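Local coordinates for protein RNA-dependent RNA Polymerase (Bombyx mori cytoplasmic polyhedrosis virus, PDB 6TZ0) that synthesises RNA from an RNA template, transcribing the double-stranded viral genome into plus strands and, after core assembly, making the complementary minus strands, at residues R40-I52 / R168-F181. Residues are numbered along the deposited sequence; the frame is centred on the assembly and turned at random.
Sequences RHDFLFNNSIALI and RTYVKLLFHKGDEF
Where Phe45 meets Lys172, just past helix 40-44, the backbones pass with the CA atoms of Phe45 and Lys172 6.1 Å apart, and the N-to-C directions of the helical segments 40-44 and 168-175 differ by 124°. The Phe45 ring reaches the end of the second helix, its CZ 3.4 Å from Phe175 O and its edge turned to Val171 O, while the His176 side chain runs antiparallel alongside it, with ND1 3.4 Å from Phe45 CB. His41 directs a ring edge at the face of Phe181, the planes at 72°. One His41 face is met by Phe45 CD2, the other by Asp179 O, centred 3.8 Å above it. His41, Phe45, His176 and Phe181 thus form an aromatic cluster in the N-terminal part of the polymerase; Phe181 also stacks on Trp146, next to Arg147, which binds ATP in another structure of this polymerase; no ATP is bound here. Farther along, Lys172 runs out extended until a bend at chi3 (-75°) brings NZ between two backbone carbonyls of the loop after helix 40-44, donating to Asn46 O at 3.0 Å, nearly in line with the C=O bond, and to Ile49 O at 2.8 Å. Leu51 CD2 rests 3.7 Å from Lys172 CD. Ile49 lies over one face of the Arg168 guanidinium, with CD1 nearest NH2; NH1 forms a salt bridge to Asp157.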
loop_
_atom_site.group_PDB
_atom_site.type_symbol
_atom_site.label_atom_id
_atom_site.label_comp_id
_atom_site.label_asym_id
_atom_site.label_seq_id
_atom_site.Cartn_x
_atom_site.Cartn_y
_atom_site.Cartn_z
ATOM N N ARG A 40 5.821 39.876 14.260
ATOM C CA ARG A 40 5.862 39.168 12.984
ATOM C C ARG A 40 5.200 39.977 11.876
ATOM O O ARG A 40 5.702 40.010 10.746
ATOM C CB ARG A 40 5.214 37.793 13.117
ATOM C CG ARG A 40 6.028 36.845 13.962
ATOM C CD ARG A 40 5.598 35.405 13.790
ATOM N NE ARG A 40 4.268 35.124 14.308
ATOM C CZ ARG A 40 4.021 34.769 15.562
ATOM N NH1 ARG A 40 5.013 34.667 16.429
ATOM N NH2 ARG A 40 2.782 34.522 15.954
ATOM N N HIS A 41 4.087 40.649 12.184
ATOM C CA HIS A 41 3.491 41.564 11.219
ATOM C C HIS A 41 4.389 42.766 10.964
ATOM O O HIS A 41 4.412 43.289 9.847
ATOM C CB HIS A 41 2.114 42.025 11.699
ATOM C CG HIS A 41 1.344 42.795 10.673
ATOM N ND1 HIS A 41 1.513 44.149 10.477
ATOM C CD2 HIS A 41 0.402 42.402 9.786
ATOM C CE1 HIS A 41 0.717 44.552 9.505
ATOM N NE2 HIS A 41 0.027 43.514 9.072
ATOM N N ASP A 42 5.142 43.202 11.976
ATOM C CA ASP A 42 6.076 44.310 11.792
ATOM C C ASP A 42 7.267 43.897 10.935
ATOM O O ASP A 42 7.742 44.678 10.104
ATOM C CB ASP A 42 6.547 44.805 13.158
ATOM C CG ASP A 42 7.209 46.167 13.100
ATOM O OD1 ASP A 42 7.237 46.790 12.020
ATOM O OD2 ASP A 42 7.717 46.615 14.147
ATOM N N PHE A 43 7.763 42.676 11.128
ATOM C CA PHE A 43 8.916 42.194 10.379
ATOM C C PHE A 43 8.557 41.908 8.930
ATOM O O PHE A 43 9.318 42.249 8.018
ATOM C CB PHE A 43 9.471 40.941 11.050
ATOM C CG PHE A 43 10.665 40.357 10.361
ATOM C CD1 PHE A 43 11.904 40.962 10.470
ATOM C CD2 PHE A 43 10.557 39.190 9.621
ATOM C CE1 PHE A 43 13.007 40.427 9.845
ATOM C CE2 PHE A 43 11.659 38.650 8.992
ATOM C CZ PHE A 43 12.883 39.270 9.104
ATOM N N LEU A 44 7.409 41.279 8.696
ATOM C CA LEU A 44 7.043 40.930 7.333
ATOM C C LEU A 44 6.520 42.117 6.542
ATOM O O LEU A 44 6.564 42.085 5.310
ATOM C CB LEU A 44 5.997 39.812 7.336
ATOM C CG LEU A 44 6.459 38.445 7.844
ATOM C CD1 LEU A 44 5.290 37.497 7.950
ATOM C CD2 LEU A 44 7.514 37.867 6.929
ATOM N N PHE A 45 6.039 43.161 7.209
ATOM C CA PHE A 45 5.372 44.273 6.540
ATOM C C PHE A 45 5.883 45.601 7.069
ATOM O O PHE A 45 5.113 46.485 7.446
ATOM C CB PHE A 45 3.864 44.188 6.711
ATOM C CG PHE A 45 3.290 42.880 6.286
ATOM C CD1 PHE A 45 3.303 42.505 4.958
ATOM C CD2 PHE A 45 2.713 42.034 7.215
ATOM C CE1 PHE A 45 2.778 41.299 4.565
ATOM C CE2 PHE A 45 2.180 40.826 6.828
ATOM C CZ PHE A 45 2.210 40.460 5.502
ATOM N N ASN A 46 7.201 45.748 7.122
ATOM C CA ASN A 46 7.804 47.013 7.506
ATOM C C ASN A 46 7.563 48.059 6.421
ATOM O O ASN A 46 7.347 47.737 5.250
ATOM C CB ASN A 46 9.302 46.825 7.749
ATOM C CG ASN A 46 9.940 47.996 8.470
ATOM O OD1 ASN A 46 9.267 48.957 8.842
ATOM N ND2 ASN A 46 11.251 47.925 8.661
ATOM N N ASN A 47 7.587 49.328 6.827
ATOM C CA ASN A 47 7.289 50.411 5.897
ATOM C C ASN A 47 8.516 50.782 5.070
ATOM O O ASN A 47 8.389 51.311 3.960
ATOM C CB ASN A 47 6.770 51.618 6.678
ATOM C CG ASN A 47 6.034 52.614 5.808
ATOM O OD1 ASN A 47 5.838 52.399 4.614
ATOM N ND2 ASN A 47 5.625 53.722 6.410
ATOM N N SER A 48 9.712 50.488 5.583
ATOM C CA SER A 48 10.951 50.942 4.963
ATOM C C SER A 48 11.304 50.194 3.682
ATOM O O SER A 48 12.198 50.643 2.957
ATOM C CB SER A 48 12.102 50.816 5.963
ATOM O OG SER A 48 12.334 49.461 6.304
ATOM N N ILE A 49 10.643 49.079 3.387
ATOM C CA ILE A 49 10.938 48.328 2.171
ATOM C C ILE A 49 10.195 48.956 0.999
ATOM O O ILE A 49 8.964 49.073 1.015
ATOM C CB ILE A 49 10.582 46.844 2.338
ATOM C CG1 ILE A 49 11.592 46.141 3.252
ATOM C CG2 ILE A 49 10.525 46.138 0.986
ATOM C CD1 ILE A 49 11.217 46.075 4.706
ATOM N N ALA A 50 10.942 49.363 -0.023
ATOM C CA ALA A 50 10.371 49.964 -1.219
ATOM C C ALA A 50 9.973 48.889 -2.219
ATOM O O ALA A 50 10.679 47.893 -2.394
ATOM C CB ALA A 50 11.364 50.931 -1.862
ATOM N N LEU A 51 8.844 49.103 -2.884
ATOM C CA LEU A 51 8.313 48.144 -3.840
ATOM C C LEU A 51 9.038 48.293 -5.171
ATOM O O LEU A 51 8.922 49.330 -5.833
ATOM C CB LEU A 51 6.812 48.345 -4.022
ATOM C CG LEU A 51 5.966 48.081 -2.779
ATOM C CD1 LEU A 51 4.516 48.438 -3.031
ATOM C CD2 LEU A 51 6.095 46.637 -2.342
ATOM N N ILE A 52 9.771 47.265 -5.565
ATOM C CA ILE A 52 10.459 47.254 -6.849
ATOM C C ILE A 52 9.563 46.610 -7.894
ATOM O O ILE A 52 8.792 45.691 -7.601
ATOM C CB ILE A 52 11.821 46.540 -6.742
ATOM C CG1 ILE A 52 11.664 45.116 -6.217
ATOM C CG2 ILE A 52 12.769 47.332 -5.854
ATOM C CD1 ILE A 52 12.927 44.336 -6.222
ATOM N N ARG A 168 10.342 40.135 -0.947
ATOM C CA ARG A 168 9.712 41.032 0.017
ATOM C C ARG A 168 8.560 41.803 -0.613
ATOM O O ARG A 168 7.505 41.975 0.009
ATOM C CB ARG A 168 10.732 42.015 0.593
ATOM C CG ARG A 168 11.891 41.377 1.305
ATOM C CD ARG A 168 11.426 40.530 2.459
ATOM N NE ARG A 168 10.773 41.271 3.530
ATOM C CZ ARG A 168 11.401 41.767 4.589
ATOM N NH1 ARG A 168 12.707 41.606 4.722
ATOM N NH2 ARG A 168 10.721 42.416 5.519
ATOM N N THR A 169 8.738 42.268 -1.852
ATOM C CA THR A 169 7.661 42.980 -2.524
ATOM C C THR A 169 6.527 42.044 -2.898
ATOM O O THR A 169 5.369 42.464 -2.880
ATOM C CB THR A 169 8.174 43.694 -3.766
ATOM O OG1 THR A 169 8.599 42.724 -4.726
ATOM C CG2 THR A 169 9.345 44.565 -3.397
ATOM N N TYR A 170 6.826 40.777 -3.208
ATOM C CA TYR A 170 5.749 39.802 -3.396
ATOM C C TYR A 170 4.964 39.556 -2.111
ATOM O O TYR A 170 3.728 39.510 -2.142
ATOM C CB TYR A 170 6.290 38.483 -3.951
ATOM C CG TYR A 170 6.429 38.471 -5.453
ATOM C CD1 TYR A 170 5.313 38.301 -6.261
ATOM C CD2 TYR A 170 7.666 38.607 -6.064
ATOM C CE1 TYR A 170 5.422 38.286 -7.631
ATOM C CE2 TYR A 170 7.784 38.593 -7.437
ATOM C CZ TYR A 170 6.658 38.429 -8.212
ATOM O OH TYR A 170 6.766 38.413 -9.579
ATOM N N VAL A 171 5.659 39.411 -0.974
ATOM C CA VAL A 171 4.989 39.206 0.312
ATOM C C VAL A 171 4.126 40.411 0.675
ATOM O O VAL A 171 2.980 40.259 1.119
ATOM C CB VAL A 171 6.025 38.884 1.412
ATOM C CG1 VAL A 171 5.408 38.940 2.795
ATOM C CG2 VAL A 171 6.593 37.498 1.208
ATOM N N LYS A 172 4.626 41.623 0.418
ATOM C CA LYS A 172 3.860 42.817 0.761
ATOM C C LYS A 172 2.683 43.025 -0.188
ATOM O O LYS A 172 1.595 43.412 0.248
ATOM C CB LYS A 172 4.771 44.041 0.772
ATOM C CG LYS A 172 4.102 45.288 1.316
ATOM C CD LYS A 172 5.002 46.501 1.237
ATOM C CE LYS A 172 6.086 46.454 2.289
ATOM N NZ LYS A 172 6.877 47.715 2.302
ATOM N N LEU A 173 2.862 42.762 -1.483
ATOM C CA LEU A 173 1.758 42.938 -2.413
ATOM C C LEU A 173 0.714 41.838 -2.315
ATOM O O LEU A 173 -0.414 42.043 -2.769
ATOM C CB LEU A 173 2.273 43.013 -3.844
ATOM C CG LEU A 173 3.002 44.265 -4.303
ATOM C CD1 LEU A 173 3.549 44.046 -5.697
ATOM C CD2 LEU A 173 2.057 45.445 -4.275
ATOM N N LEU A 174 1.048 40.682 -1.749
ATOM C CA LEU A 174 0.052 39.626 -1.627
ATOM C C LEU A 174 -0.593 39.537 -0.253
ATOM O O LEU A 174 -1.736 39.084 -0.157
ATOM C CB LEU A 174 0.667 38.265 -1.977
ATOM C CG LEU A 174 1.049 38.007 -3.436
ATOM C CD1 LEU A 174 1.818 36.711 -3.566
ATOM C CD2 LEU A 174 -0.183 37.980 -4.318
ATOM N N PHE A 175 0.083 39.956 0.818
ATOM C CA PHE A 175 -0.406 39.641 2.149
ATOM C C PHE A 175 -0.557 40.837 3.079
ATOM O O PHE A 175 -0.943 40.644 4.234
ATOM C CB PHE A 175 0.518 38.613 2.820
ATOM C CG PHE A 175 0.746 37.388 1.996
ATOM C CD1 PHE A 175 -0.250 36.445 1.841
ATOM C CD2 PHE A 175 1.971 37.172 1.387
ATOM C CE1 PHE A 175 -0.040 35.318 1.074
ATOM C CE2 PHE A 175 2.189 36.047 0.622
ATOM C CZ PHE A 175 1.182 35.119 0.467
ATOM N N HIS A 176 -0.261 42.056 2.633
ATOM C CA HIS A 176 -0.422 43.229 3.493
ATOM C C HIS A 176 -1.788 43.833 3.211
ATOM O O HIS A 176 -1.969 44.623 2.285
ATOM C CB HIS A 176 0.697 44.235 3.272
ATOM C CG HIS A 176 0.648 45.404 4.202
ATOM N ND1 HIS A 176 0.898 45.292 5.552
ATOM C CD2 HIS A 176 0.399 46.715 3.977
ATOM C CE1 HIS A 176 0.794 46.479 6.120
ATOM N NE2 HIS A 176 0.494 47.360 5.185
ATOM N N LYS A 177 -2.772 43.440 4.017
ATOM C CA LYS A 177 -4.145 43.928 3.912
ATOM C C LYS A 177 -4.523 44.427 5.304
ATOM O O LYS A 177 -5.095 43.682 6.102
ATOM C CB LYS A 177 -5.102 42.838 3.425
ATOM C CG LYS A 177 -5.296 42.729 1.914
ATOM C CD LYS A 177 -4.082 42.161 1.200
ATOM C CE LYS A 177 -4.234 42.232 -0.300
ATOM N NZ LYS A 177 -5.406 41.451 -0.762
ATOM N N GLY A 178 -4.202 45.681 5.596
ATOM C CA GLY A 178 -4.539 46.260 6.882
ATOM C C GLY A 178 -3.384 46.226 7.863
ATOM O O GLY A 178 -2.209 46.204 7.491
ATOM N N ASP A 179 -3.738 46.227 9.148
ATOM C CA ASP A 179 -2.763 46.172 10.228
ATOM C C ASP A 179 -2.755 44.836 10.954
ATOM O O ASP A 179 -2.161 44.731 12.031
ATOM C CB ASP A 179 -3.004 47.307 11.226
ATOM C CG ASP A 179 -2.538 48.652 10.700
ATOM O OD1 ASP A 179 -1.569 48.676 9.916
ATOM O OD2 ASP A 179 -3.134 49.683 11.068
ATOM N N GLU A 180 -3.402 43.817 10.399
ATOM C CA GLU A 180 -3.271 42.446 10.867
ATOM C C GLU A 180 -3.085 41.535 9.663
ATOM O O GLU A 180 -3.162 41.968 8.510
ATOM C CB GLU A 180 -4.482 42.005 11.697
ATOM C CG GLU A 180 -4.586 42.667 13.053
ATOM C CD GLU A 180 -5.744 42.135 13.862
ATOM O OE1 GLU A 180 -6.530 41.337 13.313
ATOM O OE2 GLU A 180 -5.866 42.511 15.047
ATOM N N PHE A 181 -2.824 40.261 9.935
ATOM C CA PHE A 181 -2.719 39.289 8.864
ATOM C C PHE A 181 -4.104 39.034 8.269
ATOM O O PHE A 181 -5.109 39.112 8.977
ATOM C CB PHE A 181 -2.116 37.985 9.380
ATOM C CG PHE A 181 -0.690 38.108 9.841
ATOM C CD1 PHE A 181 0.340 38.255 8.929
ATOM C CD2 PHE A 181 -0.377 38.018 11.185
ATOM C CE1 PHE A 181 1.654 38.348 9.350
ATOM C CE2 PHE A 181 0.934 38.108 11.612
ATOM C CZ PHE A 181 1.949 38.273 10.692
#